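Local atomic coordinates of 4-alpha-glucanotransferase (Corynebacterium glutamicum, PDB entry 5B68), a protein that belongs to the amylomaltase (disproportionating enzyme) family and joins an N-terminal beta sandwich to a larger domain of the TIM-barrel type. Residues D252-N257 against C363-A368; A268-E273 against L294-A299; K372-A377 against I381-D386. All coordinates share one frame; numbering follows the deposited sequence.

Interaction 1: D252-N257 against C363-A368; sequences DIPEFN and CDEQLA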
loop_
_atom_site.group_PDB
_atom_site.type_symbol
_atom_site.label_atom_id
_atom_site.label_comp_id
_atom_site.label_asym_id
_atom_site.label_seq_id
_atom_site.Cartn_x
_atom_site.Cartn_y
_atom_site.Cartn_z
ATOM N N ASP A 252 0.689 8.579 -26.395
ATOM C CA ASP A 252 1.792 9.408 -25.870
ATOM C C ASP A 252 3.183 8.781 -25.989
ATOM O O ASP A 252 4.207 9.444 -25.717
ATOM C CB ASP A 252 1.536 9.691 -24.353
ATOM C CG ASP A 252 0.373 10.623 -24.103
ATOM O OD1 ASP A 252 -0.182 11.204 -25.065
ATOM O OD2 ASP A 252 -0.026 10.756 -22.936
ATOM N N ILE A 253 3.266 7.533 -26.448
ATOM C CA ILE A 253 4.574 6.919 -26.569
ATOM C C ILE A 253 5.293 7.572 -27.790
ATOM O O ILE A 253 4.728 7.570 -28.878
ATOM C CB ILE A 253 4.476 5.392 -26.740
ATOM C CG1 ILE A 253 3.687 4.675 -25.624
ATOM C CG2 ILE A 253 5.894 4.817 -26.864
ATOM C CD1 ILE A 253 3.166 3.284 -25.991
ATOM N N PRO A 254 6.513 8.095 -27.642
ATOM C CA PRO A 254 7.119 8.747 -28.807
ATOM C C PRO A 254 7.165 7.855 -30.070
ATOM O O PRO A 254 6.923 8.357 -31.163
ATOM C CB PRO A 254 8.537 9.070 -28.338
ATOM C CG PRO A 254 8.339 9.378 -26.881
ATOM C CD PRO A 254 7.317 8.366 -26.421
ATOM N N GLU A 255 7.372 6.561 -29.902
ATOM C CA GLU A 255 7.509 5.655 -31.063
ATOM C C GLU A 255 6.152 5.357 -31.731
ATOM O O GLU A 255 6.122 4.822 -32.864
ATOM C CB GLU A 255 8.222 4.338 -30.685
ATOM C CG GLU A 255 9.733 4.450 -30.416
ATOM C CD GLU A 255 10.032 5.170 -29.112
ATOM O OE1 GLU A 255 9.205 5.014 -28.172
ATOM O OE2 GLU A 255 11.032 5.912 -29.004
ATOM N N PHE A 256 5.032 5.688 -31.065
ATOM C CA PHE A 256 3.688 5.582 -31.643
ATOM C C PHE A 256 3.640 6.274 -33.011
ATOM O O PHE A 256 3.033 5.768 -33.988
ATOM C CB PHE A 256 2.648 6.255 -30.744
ATOM C CG PHE A 256 1.260 6.290 -31.329
ATOM C CD1 PHE A 256 0.425 5.217 -31.188
ATOM C CD2 PHE A 256 0.815 7.406 -32.023
ATOM C CE1 PHE A 256 -0.844 5.238 -31.736
ATOM C CE2 PHE A 256 -0.456 7.432 -32.573
ATOM C CZ PHE A 256 -1.277 6.343 -32.433
ATOM N N ASN A 257 4.336 7.399 -33.069
ATOM C CA ASN A 257 4.319 8.249 -34.239
ATOM C C ASN A 257 5.081 7.667 -35.411
ATOM O O ASN A 257 4.982 8.199 -36.501
ATOM C CB ASN A 257 4.842 9.626 -33.861
ATOM C CG ASN A 257 4.023 10.232 -32.724
ATOM O OD1 ASN A 257 2.816 10.365 -32.870
ATOM N ND2 ASN A 257 4.645 10.476 -31.554
ATOM N N CYS A 363 5.719 2.741 -18.356
ATOM C CA CYS A 363 4.958 3.132 -17.135
ATOM C C CYS A 363 5.823 4.131 -16.353
ATOM O O CYS A 363 5.333 5.171 -15.851
ATOM C CB CYS A 363 4.645 1.938 -16.269
ATOM S SG CYS A 363 3.395 0.842 -16.878
ATOM N N ASP A 364 7.125 3.843 -16.229
ATOM C CA ASP A 364 8.044 4.749 -15.533
ATOM C C ASP A 364 8.035 6.149 -16.128
ATOM O O ASP A 364 7.944 7.163 -15.400
ATOM C CB ASP A 364 9.486 4.180 -15.518
ATOM C CG ASP A 364 10.483 5.098 -14.800
ATOM O OD1 ASP A 364 10.603 4.962 -13.576
ATOM O OD2 ASP A 364 11.085 5.979 -15.380
ATOM N N GLU A 365 8.209 6.252 -17.438
ATOM C CA GLU A 365 8.290 7.575 -18.010
ATOM C C GLU A 365 6.922 8.308 -18.016
ATOM O O GLU A 365 6.929 9.532 -17.928
ATOM C CB GLU A 365 8.955 7.560 -19.405
ATOM C CG GLU A 365 8.124 6.977 -20.513
ATOM C CD GLU A 365 8.867 6.982 -21.895
ATOM O OE1 GLU A 365 8.337 6.422 -22.893
ATOM O OE2 GLU A 365 9.992 7.545 -21.949
ATOM N N GLN A 366 5.802 7.600 -18.163
ATOM C CA GLN A 366 4.505 8.284 -18.177
ATOM C C GLN A 366 4.153 8.771 -16.784
ATOM O O GLN A 366 3.587 9.863 -16.637
ATOM C CB GLN A 366 3.386 7.397 -18.742
ATOM C CG GLN A 366 3.631 7.250 -20.273
ATOM C CD GLN A 366 2.440 6.844 -21.101
ATOM O OE1 GLN A 366 1.304 6.703 -20.635
ATOM N NE2 GLN A 366 2.740 6.522 -22.367
ATOM N N LEU A 367 4.520 7.973 -15.788
ATOM C CA LEU A 367 4.325 8.405 -14.370
ATOM C C LEU A 367 5.225 9.546 -13.999
ATOM O O LEU A 367 4.815 10.456 -13.288
ATOM C CB LEU A 367 4.597 7.250 -13.432
ATOM C CG LEU A 367 3.504 6.251 -13.226
ATOM C CD1 LEU A 367 4.001 5.101 -12.383
ATOM C CD2 LEU A 367 2.344 6.960 -12.485
ATOM N N ALA A 368 6.482 9.519 -14.455
ATOM C CA ALA A 368 7.352 10.669 -14.251
ATOM C C ALA A 368 6.769 11.936 -14.881
ATOM O O ALA A 368 6.828 12.991 -14.281
ATOM C CB ALA A 368 8.710 10.426 -14.854
#
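Gln-366 reaches from its helix to the chain at Asp-252 and Ile-253, and the contact here is van der Waals touching of its amide nitrogen against carbon atoms, not hydrogen bonding. NE2 of Gln-366 lies 3.9 Å from CB of Asp-252 and equally far from CG1 of Ile-253. The glutamine side chain runs out extended, with CG beside its own backbone N (chi1 -71°), and meets the isoleucine side chain at about a right angle. One helix position earlier, OE1 of Glu-365 comes within 4.2 Å of CD of Pro-254, the two side chains approaching from opposite directions. Ile-253 also packs on Ile-300 of helix 286-301.

In the fold, 252-257 belongs to the loop that follows barrel strand 215-218. Segment 363-368 is part of the long helix 349-376, which returns the chain to the next barrel strand, 382-387. The contact thus lies within the largely helical excursion between two successive strands of the barrel.

The polar ends find their partners around the contact rather than across it. OE1 of Gln-366 accepts a hydrogen bond from the backbone N of Arg-249, which ties the amide to the same loop that its NE2 touches, while OD2 of Asp-252 is hydrogen-bonded to ND2 of Asn-199. The backbone O of Asp-252 is hydrogen-bonded to a bound glycerol.

Charge is concentrated at the proline end. Arg-309 makes salt bridges to both Glu-365 and Glu-255, and probably offsets the repulsion between these acids, whose OE1 atoms are 5.5 Å apart.

Backbone bonding shapes the loop itself: N of Phe-256 donates to O of Ile-253 at 2.9 Å, as the chain enters a 3-10 turn.

Interaction 2: A268-E273 against L294-A299; sequences AEMAAE and LQVLRA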
loop_
_atom_site.group_PDB
_atom_site.type_symbol
_atom_site.label_atom_id
_atom_site.label_comp_id
_atom_site.label_asym_id
_atom_site.label_seq_id
_atom_site.Cartn_x
_atom_site.Cartn_y
_atom_site.Cartn_z
ATOM N N ALA A 268 -7.057 4.442 -34.010
ATOM C CA ALA A 268 -8.064 5.512 -33.783
ATOM C C ALA A 268 -9.477 5.003 -33.791
ATOM O O ALA A 268 -10.341 5.565 -33.132
ATOM C CB ALA A 268 -7.924 6.611 -34.835
ATOM N N GLU A 269 -9.739 3.983 -34.609
ATOM C CA GLU A 269 -11.045 3.336 -34.626
ATOM C C GLU A 269 -11.314 2.579 -33.335
ATOM O O GLU A 269 -12.441 2.612 -32.789
ATOM C CB GLU A 269 -11.180 2.373 -35.829
ATOM C CG GLU A 269 -11.799 2.988 -37.083
ATOM C CD GLU A 269 -11.191 4.317 -37.535
ATOM O OE1 GLU A 269 -10.526 4.325 -38.608
ATOM O OE2 GLU A 269 -11.406 5.356 -36.849
ATOM N N MET A 270 -10.311 1.866 -32.861
ATOM C CA MET A 270 -10.431 1.241 -31.536
ATOM C C MET A 270 -10.641 2.354 -30.487
ATOM O O MET A 270 -11.559 2.282 -29.644
ATOM C CB MET A 270 -9.177 0.394 -31.202
ATOM C CG MET A 270 -9.133 -0.950 -31.866
ATOM S SD MET A 270 -8.147 -2.158 -30.902
ATOM C CE MET A 270 -6.535 -1.415 -31.162
ATOM N N ALA A 271 -9.826 3.411 -30.593
ATOM C CA ALA A 271 -9.802 4.511 -29.594
ATOM C C ALA A 271 -11.177 5.180 -29.540
ATOM O O ALA A 271 -11.807 5.211 -28.495
ATOM C CB ALA A 271 -8.740 5.555 -29.942
ATOM N N ALA A 272 -11.652 5.638 -30.703
ATOM C CA ALA A 272 -13.009 6.165 -30.838
ATOM C C ALA A 272 -14.098 5.303 -30.151
ATOM O O ALA A 272 -14.988 5.865 -29.494
ATOM C CB ALA A 272 -13.327 6.371 -32.295
ATOM N N GLU A 273 -14.048 3.975 -30.250
ATOM C CA GLU A 273 -15.069 3.152 -29.562
ATOM C C GLU A 273 -14.953 3.191 -28.033
ATOM O O GLU A 273 -16.007 3.124 -27.288
ATOM C CB GLU A 273 -15.090 1.670 -30.021
ATOM C CG GLU A 273 -15.915 0.774 -29.048
ATOM C CD GLU A 273 -16.109 -0.676 -29.489
ATOM O OE1 GLU A 273 -16.160 -1.554 -28.580
ATOM O OE2 GLU A 273 -16.225 -0.930 -30.721
ATOM N N LEU A 294 -2.768 -3.778 -25.347
ATOM C CA LEU A 294 -1.637 -4.734 -25.441
ATOM C C LEU A 294 -1.331 -5.012 -26.921
ATOM O O LEU A 294 -0.174 -5.048 -27.357
ATOM C CB LEU A 294 -1.931 -6.003 -24.676
ATOM C CG LEU A 294 -1.839 -5.855 -23.156
ATOM C CD1 LEU A 294 -2.605 -6.899 -22.374
ATOM C CD2 LEU A 294 -0.366 -5.767 -22.777
ATOM N N GLN A 295 -2.387 -5.128 -27.712
ATOM C CA GLN A 295 -2.226 -5.322 -29.134
ATOM C C GLN A 295 -1.500 -4.164 -29.807
ATOM O O GLN A 295 -0.617 -4.358 -30.631
ATOM C CB GLN A 295 -3.576 -5.548 -29.790
ATOM C CG GLN A 295 -3.460 -5.689 -31.290
ATOM C CD GLN A 295 -4.785 -6.078 -31.891
ATOM O OE1 GLN A 295 -4.873 -7.054 -32.639
ATOM N NE2 GLN A 295 -5.845 -5.350 -31.516
ATOM N N VAL A 296 -1.858 -2.932 -29.459
ATOM C CA VAL A 296 -1.155 -1.812 -29.991
ATOM C C VAL A 296 0.288 -1.756 -29.488
ATOM O O VAL A 296 1.209 -1.410 -30.259
ATOM C CB VAL A 296 -1.865 -0.471 -29.586
ATOM C CG1 VAL A 296 -1.052 0.726 -30.012
ATOM C CG2 VAL A 296 -3.288 -0.483 -30.154
ATOM N N LEU A 297 0.474 -2.070 -28.175
ATOM C CA LEU A 297 1.829 -1.962 -27.579
ATOM C C LEU A 297 2.766 -2.963 -28.296
ATOM O O LEU A 297 3.888 -2.608 -28.604
ATOM C CB LEU A 297 1.782 -2.236 -26.103
ATOM C CG LEU A 297 1.207 -1.018 -25.375
ATOM C CD1 LEU A 297 0.600 -1.460 -24.048
ATOM C CD2 LEU A 297 2.335 0.021 -25.191
ATOM N N ARG A 298 2.210 -4.113 -28.664
ATOM C CA ARG A 298 2.962 -5.141 -29.410
ATOM C C ARG A 298 3.409 -4.582 -30.745
ATOM O O ARG A 298 4.566 -4.778 -31.131
ATOM C CB ARG A 298 2.179 -6.461 -29.535
ATOM C CG ARG A 298 2.180 -7.267 -28.258
ATOM C CD ARG A 298 1.607 -8.642 -28.475
ATOM N NE ARG A 298 0.175 -8.589 -28.704
ATOM C CZ ARG A 298 -0.783 -8.737 -27.778
ATOM N NH1 ARG A 298 -0.499 -8.926 -26.492
ATOM N NH2 ARG A 298 -2.052 -8.696 -28.167
ATOM N N ALA A 299 2.558 -3.820 -31.423
ATOM C CA ALA A 299 3.005 -3.117 -32.635
ATOM C C ALA A 299 4.031 -2.019 -32.406
ATOM O O ALA A 299 4.993 -1.870 -33.155
ATOM C CB ALA A 299 1.796 -2.605 -33.421
#
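Met-270 and Val-296 bridge two neighbouring helices, 261-277 and 286-301, which run in roughly opposite senses as an antiparallel helical pair. The backbones stay well apart, with the CA atoms of Met-270 and Val-296 separated by 9.9 Å; the methionine side chain crosses nearly half of that distance and the valine side chain meets it. Met-270 leaves its helix with CG beside the backbone N, then bends at chi3 (-69°), which turns the terminal methyl aside from the line of the chain and onto the valine. The two side chains slide past each other in opposite directions, and CE of Met-270 packs 3.5 Å from CG2 of Val-296. Val-296 also touches Ile-267, on the same helix as Met-270, and Val-250 of the loop before that helix.

Gln-295, which is exposed, approaches the methionine differently. Its chain stands extended, with CG anti to the backbone N (chi1 177°), and crosses the thioether obliquely so that the amide end arrives beside sulfur and methyl together. This is plain contact of neighbouring groups: NE2 of Gln-295 lies 4.0 Å from both SD and CE of Met-270.

Interaction 3: K372-A377 against I381-D386; sequences KRAVDA and IGIMAD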
loop_
_atom_site.group_PDB
_atom_site.type_symbol
_atom_site.label_atom_id
_atom_site.label_comp_id
_atom_site.label_asym_id
_atom_site.label_seq_id
_atom_site.Cartn_x
_atom_site.Cartn_y
_atom_site.Cartn_z
ATOM N N LYS A 372 5.687 15.346 -12.989
ATOM C CA LYS A 372 6.251 16.620 -13.409
ATOM C C LYS A 372 5.160 17.646 -13.691
ATOM O O LYS A 372 5.276 18.787 -13.357
ATOM C CB LYS A 372 7.113 16.435 -14.650
ATOM C CG LYS A 372 7.850 17.668 -15.104
ATOM C CD LYS A 372 8.810 17.324 -16.222
ATOM C CE LYS A 372 9.763 18.459 -16.497
ATOM N NZ LYS A 372 9.026 19.683 -16.855
ATOM N N ARG A 373 4.087 17.187 -14.298
ATOM C CA ARG A 373 2.971 18.051 -14.571
ATOM C C ARG A 373 2.361 18.573 -13.296
ATOM O O ARG A 373 2.047 19.731 -13.180
ATOM C CB ARG A 373 1.904 17.243 -15.256
ATOM C CG ARG A 373 1.976 17.267 -16.751
ATOM C CD ARG A 373 0.835 18.119 -17.235
ATOM N NE ARG A 373 -0.135 17.382 -18.011
ATOM C CZ ARG A 373 -1.241 17.942 -18.485
ATOM N NH1 ARG A 373 -2.086 17.242 -19.201
ATOM N NH2 ARG A 373 -1.484 19.215 -18.228
ATOM N N ALA A 374 2.200 17.677 -12.339
ATOM C CA ALA A 374 1.618 18.065 -11.061
ATOM C C ALA A 374 2.448 19.122 -10.353
ATOM O O ALA A 374 1.949 20.112 -9.843
ATOM C CB ALA A 374 1.425 16.861 -10.183
ATOM N N VAL A 375 3.756 18.919 -10.302
ATOM C CA VAL A 375 4.605 19.801 -9.590
ATOM C C VAL A 375 4.770 21.132 -10.372
ATOM O O VAL A 375 4.837 22.189 -9.775
ATOM C CB VAL A 375 5.982 19.152 -9.421
ATOM C CG1 VAL A 375 7.001 20.165 -8.897
ATOM C CG2 VAL A 375 5.876 18.016 -8.421
ATOM N N ASP A 376 4.837 21.073 -11.693
ATOM C CA ASP A 376 4.947 22.320 -12.493
ATOM C C ASP A 376 3.657 23.155 -12.423
ATOM O O ASP A 376 3.692 24.373 -12.613
ATOM C CB ASP A 376 5.291 22.004 -13.933
ATOM C CG ASP A 376 6.767 21.557 -14.138
ATOM O OD1 ASP A 376 7.634 21.692 -13.243
ATOM O OD2 ASP A 376 7.007 21.018 -15.250
ATOM N N ALA A 377 2.534 22.519 -12.102
ATOM C CA ALA A 377 1.299 23.202 -11.819
ATOM C C ALA A 377 1.212 23.849 -10.455
ATOM O O ALA A 377 0.204 24.472 -10.156
ATOM C CB ALA A 377 0.144 22.269 -12.017
ATOM N N ILE A 381 3.502 18.679 -3.044
ATOM C CA ILE A 381 3.696 17.246 -2.940
ATOM C C ILE A 381 3.593 16.534 -4.282
ATOM O O ILE A 381 4.493 15.844 -4.667
ATOM C CB ILE A 381 2.667 16.655 -1.962
ATOM C CG1 ILE A 381 2.941 17.184 -0.569
ATOM C CG2 ILE A 381 2.681 15.147 -1.960
ATOM C CD1 ILE A 381 1.746 17.131 0.337
ATOM N N GLY A 382 2.524 16.780 -5.019
ATOM C CA GLY A 382 2.311 16.049 -6.250
ATOM C C GLY A 382 1.458 14.807 -6.096
ATOM O O GLY A 382 0.550 14.771 -5.315
ATOM N N ILE A 383 1.725 13.810 -6.915
ATOM C CA ILE A 383 1.020 12.563 -6.798
ATOM C C ILE A 383 1.370 11.930 -5.465
ATOM O O ILE A 383 2.524 11.870 -5.102
ATOM C CB ILE A 383 1.410 11.593 -7.922
ATOM C CG1 ILE A 383 1.247 12.263 -9.289
ATOM C CG2 ILE A 383 0.592 10.321 -7.822
ATOM C CD1 ILE A 383 -0.062 12.973 -9.459
ATOM N N MET A 384 0.358 11.434 -4.779
ATOM C CA MET A 384 0.566 10.628 -3.603
ATOM C C MET A 384 0.064 9.231 -3.947
ATOM O O MET A 384 -1.072 9.010 -4.237
ATOM C CB MET A 384 -0.147 11.256 -2.399
ATOM C CG MET A 384 -0.239 10.412 -1.155
ATOM S SD MET A 384 -1.178 11.255 0.135
ATOM C CE MET A 384 -0.099 12.665 0.330
ATOM N N ALA A 385 0.985 8.292 -3.930
ATOM C CA ALA A 385 0.707 6.920 -4.228
ATOM C C ALA A 385 0.110 6.177 -3.020
ATOM O O ALA A 385 0.192 6.635 -1.855
ATOM C CB ALA A 385 2.030 6.283 -4.715
ATOM N N ASP A 386 -0.563 5.072 -3.291
ATOM C CA ASP A 386 -1.162 4.214 -2.260
ATOM C C ASP A 386 -0.538 2.817 -2.398
ATOM O O ASP A 386 -0.494 2.298 -3.495
ATOM C CB ASP A 386 -2.684 4.144 -2.458
ATOM C CG ASP A 386 -3.450 3.467 -1.317
ATOM O OD1 ASP A 386 -2.920 2.751 -0.454
ATOM O OD2 ASP A 386 -4.659 3.560 -1.335
#
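Ala-374 and Gly-382 bring helix 349-376 and strand 382-387 together with their CA atoms 5.3 Å apart, where the chain turns from the last turns of the helix into the strand. This is the helix-to-strand step of a beta/alpha barrel, in which the helix lies against the sheet and a short loop feeds the next parallel strand. Gly-382 bonds through its backbone to Asp-214 and Leu-216, at the start of neighbouring strand 215-218, and Ile-383 to Gly-455, just before strand 456-459 on the other side. Gln-371, on the same helix, adds a polar tie to the strand start, its OE1 accepting a hydrogen bond from N of Ile-383 and its NE2 making a weak bond to O of Ile-381.

The methyl of Ala-374 points at the strand, its CB 4.1 Å from CA of Gly-382. The glycine has a positive phi of 93°, and the absence of a side chain suits both that backbone and the close approach of Val-375 of the helix. Helix 198-209 closes over the same alanine through Ala-205. Ile-383 completes the buried apolar patch by its end alone: chi1 (-53°) and chi2 (-48°) carry CD1 back to within 4.2 Å of CB of Ala-374.

In the fold
After barrel strand 215-218 the chain enters a long, mainly helical excursion. Segment 252-257 comes first, and its contact with 363-368, interaction 1, closes a loop of more than 100 residues. Interaction 2 falls within that loop, closing a shorter one between helices 261-277 and 286-301. The two touch where CD1 of Ile-253 packs 3.5 Å from CD2 of Leu-297, although their centres are 15 Å apart. Interaction 3 follows in series: helix 349-376, already used by interaction 1, goes on to meet strand 382-387. That helix therefore links the excursion to the barrel. Interactions 2 and 3 do not touch, their nearest atoms being about 17 Å apart.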